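Local coordinates for probable Ni/Fe-hydrogenase 1 B-type cytochrome subunit (Escherichia coli K-12, PDB 6G94), which probably serves as the membrane-bound b-type cytochrome of hydrogenase 1, binding heme and carrying electrons in the inner membrane, at residues A30-T35 / L61-A66; W23-C28 / M68-V73. One frame throughout, in Å; residues are numbered along the deposited sequence.

Interaction 1: A30-T35 / L61-A66; sequences AVLMVT and LIHFSA. With HEM (protoporphyrin IX containing Fe), chain B.
His63 and Thr35 carry the polar part of this contact. His63 ND1 donates to Thr35 OG1 over 2.6 Å, with an N-H...O angle of 161°. The oxygen lies in the plane of the imidazole, so the bond runs off the ring edge. Thr35 OG1 sits between the backbone N and the carbonyl carbon (chi1 59°). Thr35 OG1 in turn donates to Val31 O at 2.7 Å. That carbonyl also accepts from Thr35 N, which comes from the opposite face of its plane. The hydroxyl thus links ring and helix backbone and helps fix the rotation of the imidazole. Leu32 covers one face of the ring. Leu32 CD2 stands 3.7 Å from the centroid of the His63 ring, a CH-pi contact, and Leu32 CB rests on the pyrrole carbons C2B and C3B of the heme.

This is the axial ligand site of a b-type heme in a transmembrane helix bundle. His63 NE2 binds the iron at 2.1 Å, and His184 of helix 177-203 supplies the second ligand. The bond from ND1 to Thr35 would be expected to make the imidazole somewhat more electron-rich.

The side turned from the heme is more open and apolar, in contrast to the buried His63 and Leu32. Val31 CG1 meets CG2 of the exposed Ile62 at 3.6 Å, the two side chains crossing at about a right angle, and Val31 CG1 also lies 3.9 Å from Ala66 CB. Thr35 CG2 approaches Ile62 CG2 only at 4.1 Å.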
# COMPACT_ATOMS: atom_id res chain seq x y z
N ALA I 30 30.18 31.57 -0.45
CA ALA I 30 29.89 30.42 0.41
C ALA I 30 28.50 29.86 0.12
O ALA I 30 28.26 28.67 0.27
CB ALA I 30 30.01 30.78 1.88
N VAL I 31 27.61 30.73 -0.33
CA VAL I 31 26.23 30.35 -0.52
C VAL I 31 26.06 29.76 -1.91
O VAL I 31 25.40 28.73 -2.08
CB VAL I 31 25.26 31.54 -0.27
CG1 VAL I 31 23.87 31.24 -0.80
CG2 VAL I 31 25.17 31.86 1.22
N LEU I 32 26.68 30.39 -2.91
CA LEU I 32 26.62 29.91 -4.28
C LEU I 32 27.26 28.54 -4.44
O LEU I 32 26.89 27.78 -5.33
CB LEU I 32 27.28 30.91 -5.23
CG LEU I 32 26.45 32.14 -5.59
CD1 LEU I 32 27.36 33.28 -5.97
CD2 LEU I 32 25.47 31.84 -6.70
N MET I 33 28.22 28.23 -3.56
CA MET I 33 28.90 26.93 -3.54
C MET I 33 28.04 25.88 -2.86
O MET I 33 27.62 24.93 -3.50
CB MET I 33 30.25 27.05 -2.83
CG MET I 33 31.32 27.78 -3.63
SD MET I 33 33.02 27.63 -3.03
CE MET I 33 32.82 27.63 -1.24
N VAL I 34 27.78 26.05 -1.56
CA VAL I 34 26.88 25.15 -0.84
C VAL I 34 25.54 24.87 -1.57
O VAL I 34 25.09 23.73 -1.59
CB VAL I 34 26.60 25.68 0.58
CG1 VAL I 34 25.68 24.73 1.32
CG2 VAL I 34 27.89 25.81 1.34
N THR I 35 24.95 25.89 -2.20
CA THR I 35 23.66 25.70 -2.91
C THR I 35 23.87 25.04 -4.25
O THR I 35 23.20 24.05 -4.57
CB THR I 35 22.80 26.98 -3.13
OG1 THR I 35 23.53 27.95 -3.90
CG2 THR I 35 22.37 27.58 -1.83
N LEU I 61 16.47 29.19 -5.53
CA LEU I 61 16.06 30.58 -5.43
C LEU I 61 17.17 31.35 -4.75
O LEU I 61 17.59 32.41 -5.23
CB LEU I 61 14.76 30.72 -4.64
CG LEU I 61 14.21 32.11 -4.28
CD1 LEU I 61 12.70 32.13 -4.44
CD2 LEU I 61 14.58 32.50 -2.86
N ILE I 62 17.63 30.82 -3.61
CA ILE I 62 18.73 31.38 -2.85
C ILE I 62 19.96 31.46 -3.75
O ILE I 62 20.69 32.43 -3.71
CB ILE I 62 19.01 30.54 -1.60
CG1 ILE I 62 17.82 30.62 -0.64
CG2 ILE I 62 20.26 31.02 -0.89
CD1 ILE I 62 17.92 29.71 0.56
N HIS I 63 20.16 30.45 -4.60
CA HIS I 63 21.26 30.45 -5.55
C HIS I 63 21.16 31.59 -6.56
O HIS I 63 22.09 32.37 -6.70
CB HIS I 63 21.36 29.10 -6.25
CG HIS I 63 22.64 28.90 -7.01
ND1 HIS I 63 23.79 28.46 -6.41
CD2 HIS I 63 22.94 29.07 -8.32
CE1 HIS I 63 24.76 28.38 -7.31
NE2 HIS I 63 24.27 28.75 -8.48
N PHE I 64 20.04 31.70 -7.25
CA PHE I 64 19.94 32.68 -8.35
C PHE I 64 20.09 34.11 -7.86
O PHE I 64 20.63 34.97 -8.57
CB PHE I 64 18.61 32.53 -9.09
CG PHE I 64 18.32 31.14 -9.57
CD1 PHE I 64 19.36 30.26 -9.87
CD2 PHE I 64 17.01 30.71 -9.73
CE1 PHE I 64 19.10 28.97 -10.30
CE2 PHE I 64 16.73 29.42 -10.16
CZ PHE I 64 17.78 28.55 -10.45
N SER I 65 19.64 34.36 -6.63
CA SER I 65 19.54 35.71 -6.11
C SER I 65 20.83 36.05 -5.36
O SER I 65 21.25 37.22 -5.35
CB SER I 65 18.24 35.91 -5.30
OG SER I 65 18.25 35.15 -4.11
N ALA I 66 21.49 35.04 -4.80
CA ALA I 66 22.89 35.19 -4.35
C ALA I 66 23.80 35.48 -5.54
O ALA I 66 24.74 36.24 -5.45
CB ALA I 66 23.37 33.97 -3.59
CHA HEM B . 23.85 25.89 -10.86
CHB HEM B . 27.67 27.13 -8.28
CHC HEM B . 27.35 31.62 -9.95
CHD HEM B . 23.17 30.50 -12.03
C1A HEM B . 24.99 25.85 -10.12
C2A HEM B . 25.65 24.66 -9.81
C3A HEM B . 26.73 25.00 -9.09
C4A HEM B . 26.73 26.39 -8.95
CMA HEM B . 27.74 24.02 -8.52
CAA HEM B . 25.20 23.27 -10.18
CBA HEM B . 25.62 22.87 -11.58
CGA HEM B . 25.15 21.47 -11.86
O1A HEM B . 25.60 20.47 -11.29
O2A HEM B . 24.27 21.30 -12.70
C1B HEM B . 27.93 28.48 -8.54
C2B HEM B . 29.06 29.17 -8.02
C3B HEM B . 28.97 30.43 -8.51
C4B HEM B . 27.76 30.48 -9.32
CMB HEM B . 30.13 28.61 -7.13
CAB HEM B . 29.85 31.59 -8.33
CBB HEM B . 30.82 31.60 -7.44
C1C HEM B . 26.14 31.73 -10.62
C2C HEM B . 25.59 32.92 -11.11
C3C HEM B . 24.41 32.59 -11.71
C4C HEM B . 24.24 31.20 -11.57
CMC HEM B . 26.20 34.30 -11.04
CAC HEM B . 23.50 33.55 -12.37
CBC HEM B . 22.26 33.69 -11.95
C1D HEM B . 23.07 29.13 -11.90
C2D HEM B . 21.98 28.41 -12.53
C3D HEM B . 22.15 27.10 -12.20
C4D HEM B . 23.37 27.07 -11.38
CMD HEM B . 20.89 29.05 -13.36
CAD HEM B . 21.32 25.89 -12.58
CBD HEM B . 19.85 26.05 -12.21
CGD HEM B . 18.99 24.84 -12.47
O1D HEM B . 18.65 24.52 -13.62
O2D HEM B . 18.59 24.14 -11.54
NA HEM B . 25.67 26.92 -9.62
NB HEM B . 27.19 29.28 -9.30
NC HEM B . 25.28 30.71 -10.86
ND HEM B . 23.88 28.30 -11.23
FE HEM B . 25.41 28.74 -10.29

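Interaction 2: W23-C28 / M68-V73; sequences WLTVLC and MVFTVV
Thr25 OG1 packs 3.5 Å from Val73 CG1, and it also makes a weak hydrogen bond to Trp21 O one turn earlier in its own helix. Its contact with Val73 is van der Waals. The methyl of the same residue takes another direction. Thr25 CG2 lies anti to the backbone N and reaches Phe70 CE1 at 3.7 Å, oblique to the ring. Cys28 meets the same phenyl group at its edge, near the ring plane. Cys28 CB is 3.7 Å from Phe70 CB and 3.9 Å from Phe70 CD1.

The two segments belong to neighbouring antiparallel transmembrane helices, 20-40 and 55-83. The axes of segments 23-28 and 68-73 approach to 9.3 Å, with 146° between their N-to-C directions. Phe70 is buried beside the heme and also packs on Ile144 of helix 130-151, so it joins three helices of the bundle.

On the other flank the contact is apolar. Cys28 SG lies anti to its carbonyl carbon (chi1 -78°) and touches Val69 CG1 at 3.8 Å. Leu24 CD2 reaches Val73 CG2 at 3.7 Å, the side chains crossing at about a right angle. Val69 also packs against an apolar side chain of a neighbouring protein chain, which puts this flank near a subunit interface.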
# COMPACT_ATOMS: atom_id res chain seq x y z
N TRP I 23 33.41 40.94 2.35
CA TRP I 23 32.77 39.98 3.23
C TRP I 23 31.44 39.60 2.67
O TRP I 23 30.90 38.57 2.99
CB TRP I 23 32.59 40.53 4.64
CG TRP I 23 33.86 40.63 5.36
CD1 TRP I 23 34.37 41.75 5.94
CD2 TRP I 23 34.83 39.58 5.57
NE1 TRP I 23 35.59 41.47 6.51
CE2 TRP I 23 35.91 40.15 6.29
CE3 TRP I 23 34.89 38.21 5.22
CZ2 TRP I 23 37.05 39.39 6.68
CZ3 TRP I 23 36.03 37.46 5.60
CH2 TRP I 23 37.08 38.06 6.32
N LEU I 24 30.93 40.47 1.81
CA LEU I 24 29.72 40.16 1.10
C LEU I 24 30.00 39.04 0.09
O LEU I 24 29.47 37.94 0.22
CB LEU I 24 29.17 41.42 0.43
CG LEU I 24 27.66 41.35 0.20
CD1 LEU I 24 26.91 40.93 1.46
CD2 LEU I 24 27.16 42.67 -0.32
N THR I 25 30.85 39.33 -0.89
CA THR I 25 31.35 38.37 -1.86
C THR I 25 31.68 36.99 -1.27
O THR I 25 31.36 35.97 -1.85
CB THR I 25 32.62 38.91 -2.52
OG1 THR I 25 32.44 40.28 -2.81
CG2 THR I 25 32.88 38.22 -3.79
N VAL I 26 32.31 36.98 -0.10
CA VAL I 26 32.62 35.73 0.60
C VAL I 26 31.32 35.07 1.02
O VAL I 26 31.16 33.87 0.87
CB VAL I 26 33.54 35.98 1.81
CG1 VAL I 26 33.65 34.74 2.69
CG2 VAL I 26 34.90 36.43 1.34
N LEU I 27 30.39 35.85 1.53
CA LEU I 27 29.11 35.34 1.95
C LEU I 27 28.38 34.79 0.74
O LEU I 27 27.84 33.72 0.79
CB LEU I 27 28.31 36.45 2.64
CG LEU I 27 26.97 36.14 3.28
CD1 LEU I 27 27.19 35.17 4.43
CD2 LEU I 27 26.35 37.42 3.77
N CYS I 28 28.42 35.53 -0.37
CA CYS I 28 27.82 35.09 -1.62
C CYS I 28 28.48 33.83 -2.11
O CYS I 28 27.82 32.84 -2.37
CB CYS I 28 27.88 36.19 -2.67
SG CYS I 28 26.63 37.46 -2.42
N MET I 68 22.80 37.08 -8.09
CA MET I 68 22.48 38.44 -8.49
C MET I 68 23.36 39.39 -7.70
O MET I 68 24.12 40.17 -8.28
CB MET I 68 20.99 38.75 -8.27
CG MET I 68 20.06 38.02 -9.22
SD MET I 68 20.09 38.73 -10.88
CE MET I 68 18.78 37.82 -11.70
N VAL I 69 23.25 39.30 -6.37
CA VAL I 69 24.06 40.11 -5.44
C VAL I 69 25.55 39.99 -5.76
O VAL I 69 26.23 41.01 -5.96
CB VAL I 69 23.80 39.74 -3.96
CG1 VAL I 69 24.66 40.60 -3.05
CG2 VAL I 69 22.33 39.92 -3.61
N PHE I 70 26.03 38.75 -5.79
CA PHE I 70 27.41 38.44 -6.16
C PHE I 70 27.82 39.15 -7.43
O PHE I 70 28.87 39.76 -7.47
CB PHE I 70 27.60 36.93 -6.32
CG PHE I 70 28.96 36.56 -6.83
CD1 PHE I 70 30.04 36.46 -5.94
CD2 PHE I 70 29.18 36.31 -8.18
CE1 PHE I 70 31.31 36.13 -6.39
CE2 PHE I 70 30.44 35.96 -8.64
CZ PHE I 70 31.50 35.87 -7.74
N THR I 71 27.00 39.06 -8.47
CA THR I 71 27.32 39.65 -9.77
C THR I 71 27.48 41.17 -9.70
O THR I 71 28.42 41.73 -10.26
CB THR I 71 26.26 39.31 -10.84
OG1 THR I 71 26.20 37.89 -11.00
CG2 THR I 71 26.61 39.90 -12.18
N VAL I 72 26.54 41.82 -9.02
CA VAL I 72 26.56 43.27 -8.85
C VAL I 72 27.83 43.71 -8.11
O VAL I 72 28.61 44.53 -8.62
CB VAL I 72 25.27 43.76 -8.13
CG1 VAL I 72 25.47 45.12 -7.48
CG2 VAL I 72 24.12 43.84 -9.13
N VAL I 73 28.04 43.15 -6.92
CA VAL I 73 29.19 43.48 -6.10
C VAL I 73 30.49 43.24 -6.86
O VAL I 73 31.33 44.13 -6.90
CB VAL I 73 29.17 42.73 -4.75
CG1 VAL I 73 30.45 42.97 -3.96
CG2 VAL I 73 27.97 43.17 -3.93

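From the N terminus, helix 20-40 brings 23-28 first and 30-35 second. The chain then turns back, and helix 55-83 presents 61-66 before 68-73. Interaction 1 closes the shorter loop, of 25 residues. Interaction 2 closes a loop of 39 residues that contains it. The two therefore nest, as in an antiparallel helix hairpin. Their centres are about 10 Å apart, and they touch directly: Leu32 CD1 lies 3.7 Å from Phe70 CB, and Ala66 O packs on Cys28 SG. Both tie helix 20-40 to helix 55-83. Interaction 1 adds the heme iron and, through it, helix 177-203. Both also reach helix 130-151, through Phe64 and Phe70.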